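Local coordinates for protein histidine--tRNA ligase (Staphylococcus aureus, PDB 1QE0) that attaches L-histidine to tRNA(His) at the expense of ATP, as a homodimeric class II aminoacyl-tRNA synthetase, at residues E328-F333 against D376-K381; L332-M337 against F382-G387; D339-Y344 against I386-L391; N394-K399 against I409-L414. All blocks are in the same frame, centred on the assembly; numbering follows the deposited sequence.

How the contacts relate
All four contacts lie in the C-terminal anticodon-binding domain and follow one mixed sheet from centre to margins. Contact 2 is the core: two parallel strands joined by regular backbone bonds and aliphatic side chains. Contact 1 shares L332 and F333 with it and guides the chain into both strands; it is half buried, and some of its residues touch the second subunit. Contact 3 takes over I386 and G387 where the strands run into helices, and there the contact is mostly apolar packing, with a water at the outer rim. Contact 4 sits at the antiparallel edge, where an apolar cluster of isoleucines and leucines, mostly buried, gives way to a more exposed group of asparagine and acids.

Contact 1: E328-F333 against D376-K381; sequences ENLDLF and DRLGAK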
# COMPACT_ATOMS: atom_id res chain seq x y z
N GLU A 328 -13.17 -3.56 -12.37
CA GLU A 328 -12.22 -3.86 -13.46
C GLU A 328 -12.80 -4.07 -14.87
O GLU A 328 -12.70 -5.17 -15.45
CB GLU A 328 -11.35 -5.06 -13.05
CG GLU A 328 -9.86 -4.83 -13.29
CD GLU A 328 -9.29 -5.66 -14.43
OE1 GLU A 328 -8.58 -6.65 -14.13
OE2 GLU A 328 -9.57 -5.32 -15.60
N ASN A 329 -13.33 -3.00 -15.45
CA ASN A 329 -13.97 -3.04 -16.76
C ASN A 329 -13.65 -1.78 -17.55
O ASN A 329 -13.69 -0.70 -16.99
CB ASN A 329 -15.49 -3.07 -16.57
CG ASN A 329 -16.10 -4.42 -16.86
OD1 ASN A 329 -15.51 -5.46 -16.56
ND2 ASN A 329 -17.30 -4.41 -17.42
N LEU A 330 -13.40 -1.92 -18.84
CA LEU A 330 -13.13 -0.78 -19.69
C LEU A 330 -14.48 -0.14 -19.99
O LEU A 330 -15.44 -0.85 -20.26
CB LEU A 330 -12.52 -1.27 -21.00
CG LEU A 330 -11.52 -0.41 -21.76
CD1 LEU A 330 -10.32 -0.12 -20.88
CD2 LEU A 330 -11.05 -1.14 -22.98
N ASP A 331 -14.58 1.17 -19.96
CA ASP A 331 -15.83 1.85 -20.28
C ASP A 331 -16.19 1.87 -21.76
O ASP A 331 -17.33 1.74 -22.09
CB ASP A 331 -15.80 3.31 -19.86
CG ASP A 331 -16.30 3.52 -18.50
OD1 ASP A 331 -15.44 3.65 -17.59
OD2 ASP A 331 -17.54 3.58 -18.33
N LEU A 332 -15.21 2.03 -22.64
CA LEU A 332 -15.49 2.13 -24.06
C LEU A 332 -14.39 1.56 -24.89
O LEU A 332 -13.24 1.96 -24.71
CB LEU A 332 -15.55 3.61 -24.43
CG LEU A 332 -16.38 4.09 -25.62
CD1 LEU A 332 -15.75 5.36 -26.16
CD2 LEU A 332 -16.50 3.04 -26.72
N PHE A 333 -14.72 0.64 -25.80
CA PHE A 333 -13.70 0.13 -26.69
C PHE A 333 -14.01 0.67 -28.10
O PHE A 333 -15.17 0.61 -28.55
CB PHE A 333 -13.58 -1.38 -26.66
CG PHE A 333 -12.36 -1.90 -27.39
CD1 PHE A 333 -11.17 -2.06 -26.71
CD2 PHE A 333 -12.40 -2.21 -28.74
CE1 PHE A 333 -10.06 -2.53 -27.36
CE2 PHE A 333 -11.27 -2.69 -29.41
CZ PHE A 333 -10.09 -2.85 -28.72
N ASP A 376 -14.86 -7.34 -25.86
CA ASP A 376 -15.48 -8.28 -24.93
C ASP A 376 -14.48 -8.82 -23.93
O ASP A 376 -14.78 -8.94 -22.74
CB ASP A 376 -16.09 -9.43 -25.74
CG ASP A 376 -16.93 -10.35 -24.90
OD1 ASP A 376 -18.08 -9.96 -24.57
OD2 ASP A 376 -16.46 -11.48 -24.63
N ARG A 377 -13.27 -9.08 -24.40
CA ARG A 377 -12.21 -9.62 -23.56
C ARG A 377 -11.82 -8.59 -22.47
O ARG A 377 -11.67 -8.92 -21.30
CB ARG A 377 -11.02 -10.01 -24.45
CG ARG A 377 -9.77 -10.47 -23.73
CD ARG A 377 -8.91 -11.36 -24.62
NE ARG A 377 -8.67 -10.80 -25.95
CZ ARG A 377 -9.36 -11.12 -27.04
NH1 ARG A 377 -9.07 -10.57 -28.21
NH2 ARG A 377 -10.37 -11.98 -26.96
N LEU A 378 -11.70 -7.33 -22.87
CA LEU A 378 -11.36 -6.24 -21.95
C LEU A 378 -12.52 -5.83 -21.04
O LEU A 378 -12.36 -4.99 -20.17
CB LEU A 378 -10.97 -5.03 -22.78
CG LEU A 378 -9.53 -4.93 -23.25
CD1 LEU A 378 -8.88 -6.26 -23.39
CD2 LEU A 378 -9.52 -4.19 -24.54
N GLY A 379 -13.71 -6.39 -21.26
CA GLY A 379 -14.84 -6.00 -20.45
C GLY A 379 -15.48 -4.66 -20.82
O GLY A 379 -16.23 -4.07 -20.01
N ALA A 380 -15.23 -4.18 -22.05
CA ALA A 380 -15.79 -2.93 -22.54
C ALA A 380 -17.30 -2.88 -22.34
O ALA A 380 -18.04 -3.61 -22.98
CB ALA A 380 -15.51 -2.80 -23.99
N LYS A 381 -17.75 -2.03 -21.42
CA LYS A 381 -19.18 -1.91 -21.17
C LYS A 381 -19.87 -1.51 -22.45
O LYS A 381 -20.96 -1.97 -22.72
CB LYS A 381 -19.50 -0.86 -20.12
CG LYS A 381 -19.15 -1.21 -18.71
CD LYS A 381 -19.38 0.02 -17.90
CE LYS A 381 -19.05 -0.18 -16.44
NZ LYS A 381 -19.58 0.99 -15.65
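A Schellman motif ends helix 368-377 in the anticodon-binding domain, and the chain leaving it meets the lead-in to strand 332-336, the two running almost at right angles. G379 carries the positive phi of the motif (78°), and its N-H returns to D376 O in the last helical turn. The turn sends A380 and K381 past L330, whose carbonyl oxygen accepts the N-H of K381 at 2.8 Å, with the donor nearly along the C=O axis. The A380 CA-H leans on the same L330 O, so one oxygen holds the exit of the turn.

Beneath this backbone crossing, four apolar side chains, L330, L378, F333 and A380, close together. L378 has CG anti to its own carbonyl carbon (chi1 -86°) and lies alongside L330, both pointing the same way, their CD2 methyls 3.8 Å apart. F333 has CG anti to the backbone N (chi1 -169°), which carries its ring to L378, where CE1 and CD1 meet the CD2 methyl obliquely. The same ring has L330 CD2 at its edge, in plane, while the CB of F333 rests 3.6 Å from A380 CB. L330 and L378 are also packed against N34 and N99 of the second subunit, so the small core reaches the dimer interface.

On the other side the chemistry is ionic and loose. D331 and K381 run side by side, and the lysine is extended beyond CG. K381 NZ also has a long, weak ion pair with E327. The D331 carboxylate does not close a salt bridge, its OD2 staying 4.2 Å from K381 NZ.

Contact 2: L332-M337 against F382-G387; sequences LFIVTM and FTIVIG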
# COMPACT_ATOMS: atom_id res chain seq x y z
N LEU A 332 -15.21 2.03 -22.64
CA LEU A 332 -15.49 2.13 -24.06
C LEU A 332 -14.39 1.56 -24.89
O LEU A 332 -13.24 1.96 -24.71
CB LEU A 332 -15.55 3.61 -24.43
CG LEU A 332 -16.38 4.09 -25.62
CD1 LEU A 332 -15.75 5.36 -26.16
CD2 LEU A 332 -16.50 3.04 -26.72
N PHE A 333 -14.72 0.64 -25.80
CA PHE A 333 -13.70 0.13 -26.69
C PHE A 333 -14.01 0.67 -28.10
O PHE A 333 -15.17 0.61 -28.55
CB PHE A 333 -13.58 -1.38 -26.66
CG PHE A 333 -12.36 -1.90 -27.39
CD1 PHE A 333 -11.17 -2.06 -26.71
CD2 PHE A 333 -12.40 -2.21 -28.74
CE1 PHE A 333 -10.06 -2.53 -27.36
CE2 PHE A 333 -11.27 -2.69 -29.41
CZ PHE A 333 -10.09 -2.85 -28.72
N ILE A 334 -13.01 1.29 -28.72
CA ILE A 334 -13.15 1.89 -30.04
C ILE A 334 -12.69 0.96 -31.17
O ILE A 334 -11.52 0.55 -31.22
CB ILE A 334 -12.38 3.21 -30.09
CG1 ILE A 334 -12.97 4.18 -29.06
CG2 ILE A 334 -12.44 3.83 -31.45
CD1 ILE A 334 -12.13 5.40 -28.84
N VAL A 335 -13.67 0.60 -32.02
CA VAL A 335 -13.49 -0.26 -33.19
C VAL A 335 -13.45 0.69 -34.36
O VAL A 335 -14.39 1.45 -34.56
CB VAL A 335 -14.71 -1.13 -33.38
CG1 VAL A 335 -14.58 -1.93 -34.69
CG2 VAL A 335 -14.91 -2.03 -32.17
N THR A 336 -12.35 0.66 -35.13
CA THR A 336 -12.17 1.56 -36.29
C THR A 336 -12.02 0.87 -37.64
O THR A 336 -11.47 -0.24 -37.73
CB THR A 336 -10.96 2.45 -36.09
OG1 THR A 336 -9.85 1.64 -35.69
CG2 THR A 336 -11.23 3.48 -35.01
N MET A 337 -12.48 1.53 -38.70
CA MET A 337 -12.40 0.98 -40.05
C MET A 337 -11.51 1.83 -40.92
O MET A 337 -11.85 2.96 -41.26
CB MET A 337 -13.79 0.93 -40.68
CG MET A 337 -14.83 0.24 -39.82
SD MET A 337 -14.16 -1.27 -39.18
CE MET A 337 -14.63 -2.37 -40.47
N PHE A 382 -19.24 -0.61 -23.20
CA PHE A 382 -19.80 -0.14 -24.46
C PHE A 382 -18.80 -0.28 -25.56
O PHE A 382 -17.62 -0.49 -25.30
CB PHE A 382 -20.20 1.32 -24.36
CG PHE A 382 -21.18 1.56 -23.30
CD1 PHE A 382 -22.52 1.64 -23.60
CD2 PHE A 382 -20.78 1.61 -21.99
CE1 PHE A 382 -23.46 1.77 -22.58
CE2 PHE A 382 -21.69 1.73 -20.97
CZ PHE A 382 -23.04 1.81 -21.27
N THR A 383 -19.27 -0.08 -26.79
CA THR A 383 -18.44 -0.20 -27.97
C THR A 383 -18.91 0.81 -29.01
O THR A 383 -20.00 1.36 -28.91
CB THR A 383 -18.53 -1.63 -28.51
OG1 THR A 383 -17.47 -2.41 -27.97
CG2 THR A 383 -18.47 -1.68 -30.00
N ILE A 384 -18.00 1.15 -29.92
CA ILE A 384 -18.32 2.03 -31.04
C ILE A 384 -17.42 1.60 -32.21
O ILE A 384 -16.30 1.10 -31.99
CB ILE A 384 -18.12 3.54 -30.76
CG1 ILE A 384 -16.68 3.84 -30.44
CG2 ILE A 384 -19.03 4.03 -29.69
CD1 ILE A 384 -16.45 5.30 -30.39
N VAL A 385 -17.97 1.68 -33.44
CA VAL A 385 -17.25 1.31 -34.66
C VAL A 385 -17.18 2.57 -35.49
O VAL A 385 -18.21 3.01 -35.99
CB VAL A 385 -18.00 0.26 -35.49
CG1 VAL A 385 -17.20 -0.09 -36.76
CG2 VAL A 385 -18.28 -1.01 -34.65
N ILE A 386 -16.01 3.21 -35.53
CA ILE A 386 -15.83 4.45 -36.29
C ILE A 386 -15.30 4.08 -37.65
O ILE A 386 -14.29 3.40 -37.77
CB ILE A 386 -14.82 5.41 -35.65
CG1 ILE A 386 -15.17 5.71 -34.20
CG2 ILE A 386 -14.83 6.73 -36.38
CD1 ILE A 386 -14.14 6.54 -33.52
N GLY A 387 -16.01 4.54 -38.67
CA GLY A 387 -15.65 4.29 -40.05
C GLY A 387 -15.82 5.62 -40.74
O GLY A 387 -16.33 6.55 -40.14
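F382 O is the best-held polar atom between the strands, gripped twice: by F333 N at 3.2 Å, above the carbonyl plane, and weakly by the hydroxyl of T383 in its own strand. At the other end I386 O takes the M337 N-H at 2.8 Å, nearly along the C=O axis, plus a T336 CA-H contact. In between, F333 O takes I384 N, V335 O takes I386 N, and I384 O receives V335 N at 2.7 Å. Five backbone bonds thus join parallel strands 332-336 and 382-386, whose axes differ by 24°.

On one face I384 is the centrepiece. Its CG1 takes the crowded position between N and carbonyl carbon (chi1 62°), which puts it 3.8 Å from L332 CD2, the two side chains crossing at about a right angle, while CD1 lies alongside I334 CG1. I334 CG2 then meets I386 CD1, continuing the row of branched aliphatics. On the reverse face V335 and V385 point the same way, V335 CB lying 3.8 Å from V385 CG2, and M337, bent at chi2 and chi3, crosses V385 obliquely with its CG.

Such a parallel pair is characteristic of the alpha/beta anticodon-binding domain of these synthetases. Helix 338-353 packs on L332, I334 and T336, and helix 368-377 covers F333, V335 and T383 on the opposite face; strand 396-400 borders strand 382-386, and F418 meets F382 edge-to-face.

Contact 3: D339-Y344 against I386-L391; sequences DQADRY and IGDQEL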
# COMPACT_ATOMS: atom_id res chain seq x y z
N ASP A 339 -7.61 3.67 -42.04
CA ASP A 339 -6.72 4.73 -41.52
C ASP A 339 -7.31 6.00 -41.02
O ASP A 339 -6.96 6.44 -39.93
CB ASP A 339 -5.64 5.07 -42.53
CG ASP A 339 -4.75 3.89 -42.83
OD1 ASP A 339 -4.28 3.24 -41.87
OD2 ASP A 339 -4.54 3.62 -44.04
N GLN A 340 -8.18 6.63 -41.82
CA GLN A 340 -8.81 7.90 -41.44
C GLN A 340 -9.50 7.77 -40.10
O GLN A 340 -9.17 8.47 -39.16
CB GLN A 340 -9.83 8.35 -42.50
CG GLN A 340 -10.55 9.67 -42.16
CD GLN A 340 -11.53 10.14 -43.25
OE1 GLN A 340 -11.24 11.08 -43.98
NE2 GLN A 340 -12.69 9.50 -43.33
N ALA A 341 -10.41 6.80 -40.01
CA ALA A 341 -11.17 6.55 -38.80
C ALA A 341 -10.22 6.17 -37.69
O ALA A 341 -10.36 6.64 -36.56
CB ALA A 341 -12.17 5.45 -39.04
N ASP A 342 -9.23 5.34 -38.00
CA ASP A 342 -8.28 4.93 -36.98
C ASP A 342 -7.43 6.05 -36.38
O ASP A 342 -7.13 6.04 -35.18
CB ASP A 342 -7.34 3.88 -37.49
CG ASP A 342 -6.39 3.44 -36.43
OD1 ASP A 342 -5.22 3.86 -36.50
OD2 ASP A 342 -6.85 2.75 -35.48
N ARG A 343 -7.00 6.98 -37.21
CA ARG A 343 -6.19 8.08 -36.74
C ARG A 343 -7.02 9.03 -35.93
O ARG A 343 -6.49 9.78 -35.13
CB ARG A 343 -5.49 8.77 -37.90
CG ARG A 343 -4.38 7.91 -38.48
CD ARG A 343 -3.51 8.70 -39.41
NE ARG A 343 -4.14 8.86 -40.72
CZ ARG A 343 -3.87 8.09 -41.77
NH1 ARG A 343 -4.50 8.31 -42.92
NH2 ARG A 343 -2.97 7.11 -41.68
N TYR A 344 -8.34 8.94 -36.10
CA TYR A 344 -9.26 9.78 -35.35
C TYR A 344 -9.47 9.18 -33.97
O TYR A 344 -9.70 9.89 -33.00
CB TYR A 344 -10.61 9.83 -36.05
CG TYR A 344 -11.62 10.61 -35.26
CD1 TYR A 344 -11.65 11.99 -35.33
CD2 TYR A 344 -12.52 9.97 -34.41
CE1 TYR A 344 -12.55 12.70 -34.60
CE2 TYR A 344 -13.43 10.68 -33.67
CZ TYR A 344 -13.44 12.04 -33.78
OH TYR A 344 -14.39 12.75 -33.11
N ILE A 386 -16.01 3.21 -35.53
CA ILE A 386 -15.83 4.45 -36.29
C ILE A 386 -15.30 4.08 -37.65
O ILE A 386 -14.29 3.40 -37.77
CB ILE A 386 -14.82 5.41 -35.65
CG1 ILE A 386 -15.17 5.71 -34.20
CG2 ILE A 386 -14.83 6.73 -36.38
CD1 ILE A 386 -14.14 6.54 -33.52
N GLY A 387 -16.01 4.54 -38.67
CA GLY A 387 -15.65 4.29 -40.05
C GLY A 387 -15.82 5.62 -40.74
O GLY A 387 -16.33 6.55 -40.14
N ASP A 388 -15.54 5.70 -42.03
CA ASP A 388 -15.66 6.97 -42.70
C ASP A 388 -17.09 7.51 -42.82
O ASP A 388 -17.28 8.73 -42.82
CB ASP A 388 -14.92 6.95 -44.04
CG ASP A 388 -13.54 6.23 -43.97
OD1 ASP A 388 -13.08 5.75 -45.04
OD2 ASP A 388 -12.92 6.13 -42.87
N GLN A 389 -18.09 6.65 -42.86
CA GLN A 389 -19.44 7.18 -42.96
C GLN A 389 -19.81 7.89 -41.68
O GLN A 389 -20.40 8.96 -41.70
CB GLN A 389 -20.47 6.10 -43.33
CG GLN A 389 -20.37 4.82 -42.54
CD GLN A 389 -21.51 3.84 -42.85
OE1 GLN A 389 -22.63 4.26 -43.11
NE2 GLN A 389 -21.21 2.53 -42.85
N GLU A 390 -19.38 7.33 -40.55
CA GLU A 390 -19.63 7.90 -39.22
C GLU A 390 -18.82 9.19 -39.06
O GLU A 390 -19.24 10.13 -38.38
CB GLU A 390 -19.22 6.92 -38.11
CG GLU A 390 -20.08 5.66 -38.01
CD GLU A 390 -19.68 4.53 -38.98
OE1 GLU A 390 -18.60 4.58 -39.59
OE2 GLU A 390 -20.45 3.56 -39.12
N LEU A 391 -17.68 9.22 -39.72
CA LEU A 391 -16.77 10.35 -39.64
C LEU A 391 -17.35 11.57 -40.30
O LEU A 391 -17.03 12.68 -39.91
CB LEU A 391 -15.42 9.98 -40.27
CG LEU A 391 -14.16 10.25 -39.45
CD1 LEU A 391 -14.45 10.20 -37.97
CD2 LEU A 391 -13.11 9.24 -39.82
O HOH W 1 -15.14 10.82 -43.62
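With CG anti to the backbone N (chi1 176°), Y344 swings its ring toward strand 382-386 and the helix that follows it, and Q340, likewise anti (chi1 179°) and extended beyond CG, reaches out one turn earlier. L391 enters between them. Its CD1 lies over one face of the Y344 ring, 4.1 Å from the centroid and displaced toward the rim, a CH-pi contact, while its CD2 touches Q340 CG at 3.5 Å. The ring's edge is met in plane by I386 CD1, which comes from a side chain crossing the tyrosine at about a right angle.

Here the parallel strands of the anticodon-binding domain give way to helices 338-353 and 388-393, and the contact joins those two starts. A341, the small residue between Q340 and Y344, turns its methyl to I386 CG2, L391 CD2 and the G387 backbone. G387 holds the N-cap position of helix 388-393, and its N-H makes a weak bond back to E390 OE1.

Polar contacts gather at the exposed rim, where Q340 NE2 bonds weakly to a water. That water donates to D388 O at 3.1 Å. Turned away from segment 386-391 and toward strand 332-336, D342 OD2 is held by T336 OG1 and by K361.

Contact 4: N394-K399 against I409-L414; sequences NKIDVK and IELDAL
I396 and I409 form an antiparallel hydrogen-bonded pair, I396 N to I409 O at 2.8 Å and I409 N to I396 O at 2.9 Å, each donor nearly along its C=O axis. The chain arrives from helix 388-393 through N394, where phi turns positive, at the edge hairpin of the anticodon-binding domain.

Inside, I396 and I409 lie side by side, each with CG1 in the crowded position between N and carbonyl carbon, so that I396 CD1 rests beside I409 CG1. L411 crosses I396 at about a right angle, its CG 3.9 Å from I396 CG1. V398 CG2 extends this cluster to I409 CG1, also at 3.9 Å.

N394 works outside, with CG anti to its backbone N (chi1 179°). Its OD1 accepts D412 N at 3.2 Å in the carbonyl plane, on a lone pair, while its backbone oxygen takes a weak bond from L411 N. The ND2 group donates weakly to D412 OD1 and to E410 OE1, their carboxylates turned steeply against the amide plane. One ND2 group thus bridges two carboxylate oxygens that lie close together; their nearness may raise the pKa of one acid, and the charge would polarise the amide N-H bonds.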
# COMPACT_ATOMS: atom_id res chain seq x y z
N ASN A 394 -21.05 12.64 -38.63
CA ASN A 394 -20.78 13.06 -37.25
C ASN A 394 -21.83 12.43 -36.34
O ASN A 394 -22.54 13.11 -35.60
CB ASN A 394 -20.79 14.58 -37.10
CG ASN A 394 -20.53 15.05 -35.64
OD1 ASN A 394 -19.75 14.45 -34.90
ND2 ASN A 394 -21.21 16.11 -35.24
N LYS A 395 -21.93 11.11 -36.37
CA LYS A 395 -22.89 10.42 -35.54
C LYS A 395 -22.55 8.94 -35.54
O LYS A 395 -22.25 8.37 -36.59
CB LYS A 395 -24.29 10.61 -36.10
CG LYS A 395 -24.42 10.06 -37.49
CD LYS A 395 -25.38 8.90 -37.54
CE LYS A 395 -26.81 9.37 -37.72
NZ LYS A 395 -27.26 10.26 -36.65
N ILE A 396 -22.51 8.35 -34.34
CA ILE A 396 -22.23 6.92 -34.17
C ILE A 396 -23.27 6.29 -33.27
O ILE A 396 -24.02 6.97 -32.57
CB ILE A 396 -20.82 6.60 -33.56
CG1 ILE A 396 -20.37 7.67 -32.57
CG2 ILE A 396 -19.80 6.35 -34.62
CD1 ILE A 396 -21.14 7.65 -31.27
N ASP A 397 -23.35 4.97 -33.36
CA ASP A 397 -24.25 4.21 -32.54
C ASP A 397 -23.38 3.64 -31.44
O ASP A 397 -22.37 2.99 -31.71
CB ASP A 397 -24.89 3.07 -33.36
CG ASP A 397 -26.06 3.55 -34.21
OD1 ASP A 397 -27.19 3.01 -34.07
OD2 ASP A 397 -25.85 4.48 -35.02
N VAL A 398 -23.71 3.99 -30.22
CA VAL A 398 -23.00 3.51 -29.04
C VAL A 398 -23.75 2.27 -28.52
O VAL A 398 -24.81 2.39 -27.89
CB VAL A 398 -22.97 4.60 -27.98
CG1 VAL A 398 -22.11 4.16 -26.80
CG2 VAL A 398 -22.47 5.90 -28.58
N LYS A 399 -23.23 1.08 -28.81
CA LYS A 399 -23.87 -0.15 -28.40
C LYS A 399 -23.51 -0.61 -27.00
O LYS A 399 -22.33 -0.83 -26.71
CB LYS A 399 -23.53 -1.29 -29.37
CG LYS A 399 -24.10 -2.65 -28.97
CD LYS A 399 -23.49 -3.81 -29.78
CE LYS A 399 -23.96 -5.22 -29.30
NZ LYS A 399 -25.41 -5.57 -29.58
N ILE A 409 -25.68 8.89 -31.27
CA ILE A 409 -25.38 10.25 -30.80
C ILE A 409 -24.42 10.84 -31.80
O ILE A 409 -23.94 10.12 -32.68
CB ILE A 409 -24.71 10.25 -29.40
CG1 ILE A 409 -23.35 9.57 -29.46
CG2 ILE A 409 -25.62 9.60 -28.38
CD1 ILE A 409 -22.53 9.81 -28.22
N GLU A 410 -24.18 12.15 -31.73
CA GLU A 410 -23.22 12.79 -32.64
C GLU A 410 -21.78 12.46 -32.13
O GLU A 410 -21.57 12.32 -30.91
CB GLU A 410 -23.46 14.30 -32.75
CG GLU A 410 -23.09 15.09 -31.52
CD GLU A 410 -23.30 16.60 -31.68
OE1 GLU A 410 -22.49 17.24 -32.41
OE2 GLU A 410 -24.26 17.14 -31.06
N LEU A 411 -20.82 12.38 -33.04
CA LEU A 411 -19.46 12.04 -32.65
C LEU A 411 -18.92 13.00 -31.61
O LEU A 411 -18.29 12.54 -30.65
CB LEU A 411 -18.54 11.90 -33.85
CG LEU A 411 -18.13 10.46 -34.13
CD1 LEU A 411 -17.83 10.30 -35.57
CD2 LEU A 411 -16.92 10.12 -33.34
N ASP A 412 -19.20 14.29 -31.74
CA ASP A 412 -18.75 15.24 -30.73
C ASP A 412 -19.19 14.88 -29.32
O ASP A 412 -18.40 14.98 -28.36
CB ASP A 412 -19.29 16.64 -31.01
CG ASP A 412 -18.54 17.33 -32.12
OD1 ASP A 412 -19.02 17.37 -33.26
OD2 ASP A 412 -17.44 17.84 -31.87
N ALA A 413 -20.45 14.49 -29.18
CA ALA A 413 -20.93 14.16 -27.86
C ALA A 413 -20.09 13.09 -27.19
O ALA A 413 -19.90 13.18 -25.99
CB ALA A 413 -22.37 13.75 -27.89
N LEU A 414 -19.47 12.17 -27.91
CA LEU A 414 -18.75 11.08 -27.25
C LEU A 414 -18.08 11.35 -25.89
O LEU A 414 -18.37 10.63 -24.95
CB LEU A 414 -17.77 10.43 -28.17
CG LEU A 414 -17.90 8.91 -28.29
CD1 LEU A 414 -18.27 8.31 -26.98
CD2 LEU A 414 -18.97 8.59 -29.25